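Local structure of VlsE1 (Borreliella burgdorferi, 1L8W) at residues 107-121 with 320-334. The protein is a variable surface lipoprotein antigen of the Lyme disease spirochaete, whose switching probably helps the bacterium evade the host immune response. Residues are numbered along the deposited sequence; the frame is centred on the assembly and turned at random.
Sequences VEGAIKEVSELLDKL and IGDAVSSGLRKVGDS
Val114 faces Gly327 midway along two antiparallel helices, 107-121 and 320-333, whose axes approach to 8.7 Å at an angle of 172°. The backbones are closer near Ala110 and Val331, with CA atoms 5.0 Å apart, than near Leu121 and Ile320, where the CA separation is 8.0 Å. Ala110 and Gly327, with little or no side chain, go with the close approach along this half: Ala110 CB meets Val331 CG1 at 3.3 Å, tight for two methyls, and Gly327 presents bare backbone to Val114. Val114 turns CG1 away from its backbone N (chi1 175°), which sends CG2 to 3.1 Å from Gly327 O and CG1 to Leu328 CD2. At the wider end larger side chains bridge the gap, and Val324 CG2 touches both Leu118 CD2 and Leu121 CD1, each at 4.1 Å. On the exposed side Lys330 crosses Glu113 at about a right angle; its methylene CD sits near OE2 of Glu113, but its NZ stays 4.7 Å from that oxygen, where the opposite charges probably still attract without touching. The pairing joins helices 106-131 and 294-333 within the elongated helical bundle. Helix 59-80 adds Leu80 against Val114 and Leu73 against Leu121, while helix 153-170 brings Ile166 to Ile320 and Ala170 to Ala323.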
# COMPACT_ATOMS: atom_id res chain seq x y z
N VAL A 107 4.82 -20.06 31.38
CA VAL A 107 4.66 -20.52 30.01
C VAL A 107 3.26 -20.12 29.55
O VAL A 107 3.08 -19.51 28.50
CB VAL A 107 4.81 -22.05 29.90
CG1 VAL A 107 6.24 -22.45 30.21
CG2 VAL A 107 3.85 -22.75 30.85
N GLU A 108 2.27 -20.47 30.38
CA GLU A 108 0.87 -20.16 30.12
C GLU A 108 0.71 -18.66 29.92
O GLU A 108 -0.16 -18.20 29.18
CB GLU A 108 0.02 -20.62 31.31
CG GLU A 108 -1.41 -20.14 31.30
CD GLU A 108 -2.12 -20.41 32.62
OE1 GLU A 108 -2.23 -21.60 33.00
OE2 GLU A 108 -2.55 -19.44 33.28
N GLY A 109 1.57 -17.89 30.59
CA GLY A 109 1.51 -16.45 30.47
C GLY A 109 2.04 -16.00 29.12
O GLY A 109 1.53 -15.05 28.52
N ALA A 110 3.07 -16.70 28.64
CA ALA A 110 3.66 -16.37 27.35
C ALA A 110 2.73 -16.78 26.22
O ALA A 110 2.80 -16.23 25.12
CB ALA A 110 5.00 -17.07 27.20
N ILE A 111 1.85 -17.74 26.49
CA ILE A 111 0.91 -18.21 25.49
C ILE A 111 -0.23 -17.19 25.36
O ILE A 111 -0.72 -16.94 24.26
CB ILE A 111 0.33 -19.61 25.88
CG1 ILE A 111 -0.08 -20.38 24.62
CG2 ILE A 111 -0.89 -19.45 26.78
CD1 ILE A 111 -1.29 -19.84 23.91
N LYS A 112 -0.64 -16.62 26.48
CA LYS A 112 -1.72 -15.64 26.49
C LYS A 112 -1.31 -14.39 25.72
O LYS A 112 -2.06 -13.88 24.89
CB LYS A 112 -2.06 -15.26 27.93
CG LYS A 112 -3.28 -14.36 28.07
CD LYS A 112 -3.48 -13.93 29.52
CE LYS A 112 -4.76 -13.13 29.70
NZ LYS A 112 -5.96 -13.92 29.30
N GLU A 113 -0.10 -13.91 25.99
CA GLU A 113 0.42 -12.72 25.32
C GLU A 113 0.58 -12.90 23.81
O GLU A 113 0.24 -12.02 23.03
CB GLU A 113 1.76 -12.32 25.94
CG GLU A 113 2.76 -13.45 26.03
CD GLU A 113 4.14 -12.99 26.50
OE1 GLU A 113 4.22 -12.36 27.57
OE2 GLU A 113 5.13 -13.27 25.78
N VAL A 114 1.10 -14.06 23.41
CA VAL A 114 1.29 -14.36 22.00
C VAL A 114 -0.07 -14.52 21.34
O VAL A 114 -0.27 -14.14 20.18
CB VAL A 114 2.12 -15.64 21.82
CG1 VAL A 114 2.22 -16.02 20.36
CG2 VAL A 114 3.51 -15.43 22.40
N SER A 115 -1.02 -15.10 22.08
CA SER A 115 -2.36 -15.31 21.57
C SER A 115 -3.05 -13.97 21.33
O SER A 115 -3.72 -13.79 20.31
CB SER A 115 -3.18 -16.13 22.58
OG SER A 115 -4.52 -16.31 22.14
N GLU A 116 -2.87 -13.04 22.26
CA GLU A 116 -3.48 -11.72 22.14
C GLU A 116 -2.87 -11.01 20.94
O GLU A 116 -3.57 -10.29 20.21
CB GLU A 116 -3.20 -10.91 23.41
CG GLU A 116 -4.33 -9.98 23.84
CD GLU A 116 -5.07 -10.49 25.07
OE1 GLU A 116 -4.40 -10.78 26.08
OE2 GLU A 116 -6.32 -10.58 25.03
N LEU A 117 -1.57 -11.22 20.75
CA LEU A 117 -0.84 -10.63 19.64
C LEU A 117 -1.49 -11.15 18.36
O LEU A 117 -1.89 -10.37 17.49
CB LEU A 117 0.64 -11.05 19.72
CG LEU A 117 1.74 -10.42 18.86
CD1 LEU A 117 2.35 -11.48 17.97
CD2 LEU A 117 1.21 -9.25 18.03
N LEU A 118 -1.61 -12.47 18.25
CA LEU A 118 -2.23 -13.09 17.08
C LEU A 118 -3.62 -12.51 16.83
O LEU A 118 -3.99 -12.25 15.68
CB LEU A 118 -2.31 -14.60 17.26
CG LEU A 118 -0.96 -15.33 17.20
CD1 LEU A 118 -1.09 -16.75 17.73
CD2 LEU A 118 -0.44 -15.33 15.77
N ASP A 119 -4.39 -12.32 17.89
CA ASP A 119 -5.74 -11.75 17.78
C ASP A 119 -5.73 -10.36 17.17
O ASP A 119 -6.55 -10.05 16.30
CB ASP A 119 -6.42 -11.66 19.15
CG ASP A 119 -7.07 -12.96 19.57
OD1 ASP A 119 -7.34 -13.80 18.68
OD2 ASP A 119 -7.33 -13.13 20.78
N LYS A 120 -4.81 -9.52 17.63
CA LYS A 120 -4.69 -8.16 17.14
C LYS A 120 -4.35 -8.11 15.65
O LYS A 120 -4.86 -7.27 14.91
CB LYS A 120 -3.61 -7.42 17.94
CG LYS A 120 -3.93 -7.31 19.43
CD LYS A 120 -2.88 -6.51 20.19
CE LYS A 120 -3.27 -6.39 21.66
NZ LYS A 120 -2.22 -5.72 22.46
N LEU A 121 -3.48 -9.03 15.23
CA LEU A 121 -3.06 -9.09 13.85
C LEU A 121 -4.23 -9.51 12.95
O LEU A 121 -4.50 -8.87 11.93
CB LEU A 121 -1.89 -10.09 13.70
CG LEU A 121 -0.56 -9.73 14.38
CD1 LEU A 121 0.39 -10.93 14.34
CD2 LEU A 121 0.07 -8.54 13.67
N ILE A 320 5.01 -9.07 9.97
CA ILE A 320 4.17 -10.06 10.64
C ILE A 320 4.98 -11.31 10.96
O ILE A 320 4.92 -11.83 12.08
CB ILE A 320 2.95 -10.42 9.76
CG1 ILE A 320 2.00 -9.22 9.72
CG2 ILE A 320 2.26 -11.67 10.29
CD1 ILE A 320 0.83 -9.40 8.78
N GLY A 321 5.74 -11.79 9.97
CA GLY A 321 6.55 -12.98 10.16
C GLY A 321 7.47 -12.89 11.37
O GLY A 321 7.66 -13.88 12.09
N ASP A 322 8.05 -11.72 11.59
CA ASP A 322 8.94 -11.54 12.73
C ASP A 322 8.18 -11.39 14.03
O ASP A 322 8.57 -11.95 15.05
CB ASP A 322 9.84 -10.31 12.52
CG ASP A 322 10.83 -10.50 11.39
OD1 ASP A 322 11.37 -11.61 11.23
OD2 ASP A 322 11.08 -9.51 10.67
N ALA A 323 7.08 -10.64 14.01
CA ALA A 323 6.27 -10.44 15.21
C ALA A 323 5.88 -11.79 15.80
O ALA A 323 5.97 -12.01 17.01
CB ALA A 323 5.03 -9.63 14.88
N VAL A 324 5.44 -12.70 14.94
CA VAL A 324 5.02 -14.03 15.34
C VAL A 324 6.18 -14.88 15.83
O VAL A 324 6.10 -15.52 16.88
CB VAL A 324 4.30 -14.77 14.17
CG1 VAL A 324 4.04 -16.22 14.52
CG2 VAL A 324 2.99 -14.07 13.85
N SER A 325 7.27 -14.89 15.06
CA SER A 325 8.45 -15.68 15.43
C SER A 325 8.97 -15.33 16.82
O SER A 325 9.17 -16.22 17.65
CB SER A 325 9.55 -15.47 14.40
OG SER A 325 9.93 -14.10 14.34
N SER A 326 9.18 -14.04 17.07
CA SER A 326 9.68 -13.60 18.37
C SER A 326 8.67 -13.93 19.47
O SER A 326 9.04 -14.09 20.63
CB SER A 326 9.96 -12.09 18.35
OG SER A 326 8.77 -11.33 18.26
N GLY A 327 7.40 -14.02 19.09
CA GLY A 327 6.38 -14.35 20.07
C GLY A 327 6.45 -15.83 20.39
O GLY A 327 6.40 -16.23 21.55
N LEU A 328 6.58 -16.65 19.35
CA LEU A 328 6.67 -18.09 19.54
C LEU A 328 7.99 -18.46 20.19
O LEU A 328 8.09 -19.45 20.90
CB LEU A 328 6.53 -18.81 18.19
CG LEU A 328 5.16 -18.72 17.51
CD1 LEU A 328 5.16 -19.55 16.23
CD2 LEU A 328 4.09 -19.23 18.47
N ARG A 329 9.01 -17.64 19.94
CA ARG A 329 10.33 -17.87 20.52
C ARG A 329 10.27 -17.52 22.00
O ARG A 329 10.91 -18.17 22.83
CB ARG A 329 11.37 -16.98 19.85
CG ARG A 329 12.76 -17.13 20.44
CD ARG A 329 13.69 -16.02 19.98
NE ARG A 329 15.01 -16.16 20.58
CZ ARG A 329 15.25 -16.17 21.88
NH1 ARG A 329 14.24 -16.06 22.75
NH2 ARG A 329 16.49 -16.31 22.34
N LYS A 330 9.50 -16.49 22.31
CA LYS A 330 9.32 -16.01 23.68
C LYS A 330 8.76 -17.14 24.55
O LYS A 330 9.23 -17.35 25.67
CB LYS A 330 8.36 -14.82 23.68
CG LYS A 330 8.45 -13.91 24.90
CD LYS A 330 7.95 -14.58 26.16
CE LYS A 330 8.01 -13.63 27.34
NZ LYS A 330 9.40 -13.17 27.63
N VAL A 331 7.76 -17.85 24.05
CA VAL A 331 7.18 -18.95 24.81
C VAL A 331 8.18 -20.10 24.81
O VAL A 331 8.22 -20.90 25.75
CB VAL A 331 5.84 -19.44 24.18
CG1 VAL A 331 4.84 -18.30 24.11
CG2 VAL A 331 6.09 -20.01 22.80
N GLY A 332 8.99 -20.17 23.76
CA GLY A 332 9.99 -21.22 23.66
C GLY A 332 11.00 -21.15 24.78
O GLY A 332 11.48 -22.18 25.27
N ASP A 333 11.35 -19.93 25.19
CA ASP A 333 12.30 -19.74 26.27
C ASP A 333 11.65 -20.31 27.52
O ASP A 333 12.01 -21.39 27.99
CB ASP A 333 12.57 -18.25 26.50
CG ASP A 333 13.05 -17.54 25.25
OD1 ASP A 333 13.93 -18.09 24.55
OD2 ASP A 333 12.54 -16.43 24.97
N SER A 334 10.70 -19.55 28.06
CA SER A 334 9.97 -19.96 29.25
C SER A 334 8.90 -20.97 28.87
O SER A 334 9.06 -22.16 29.22
CB SER A 334 9.33 -18.73 29.90
OG SER A 334 8.44 -18.09 29.00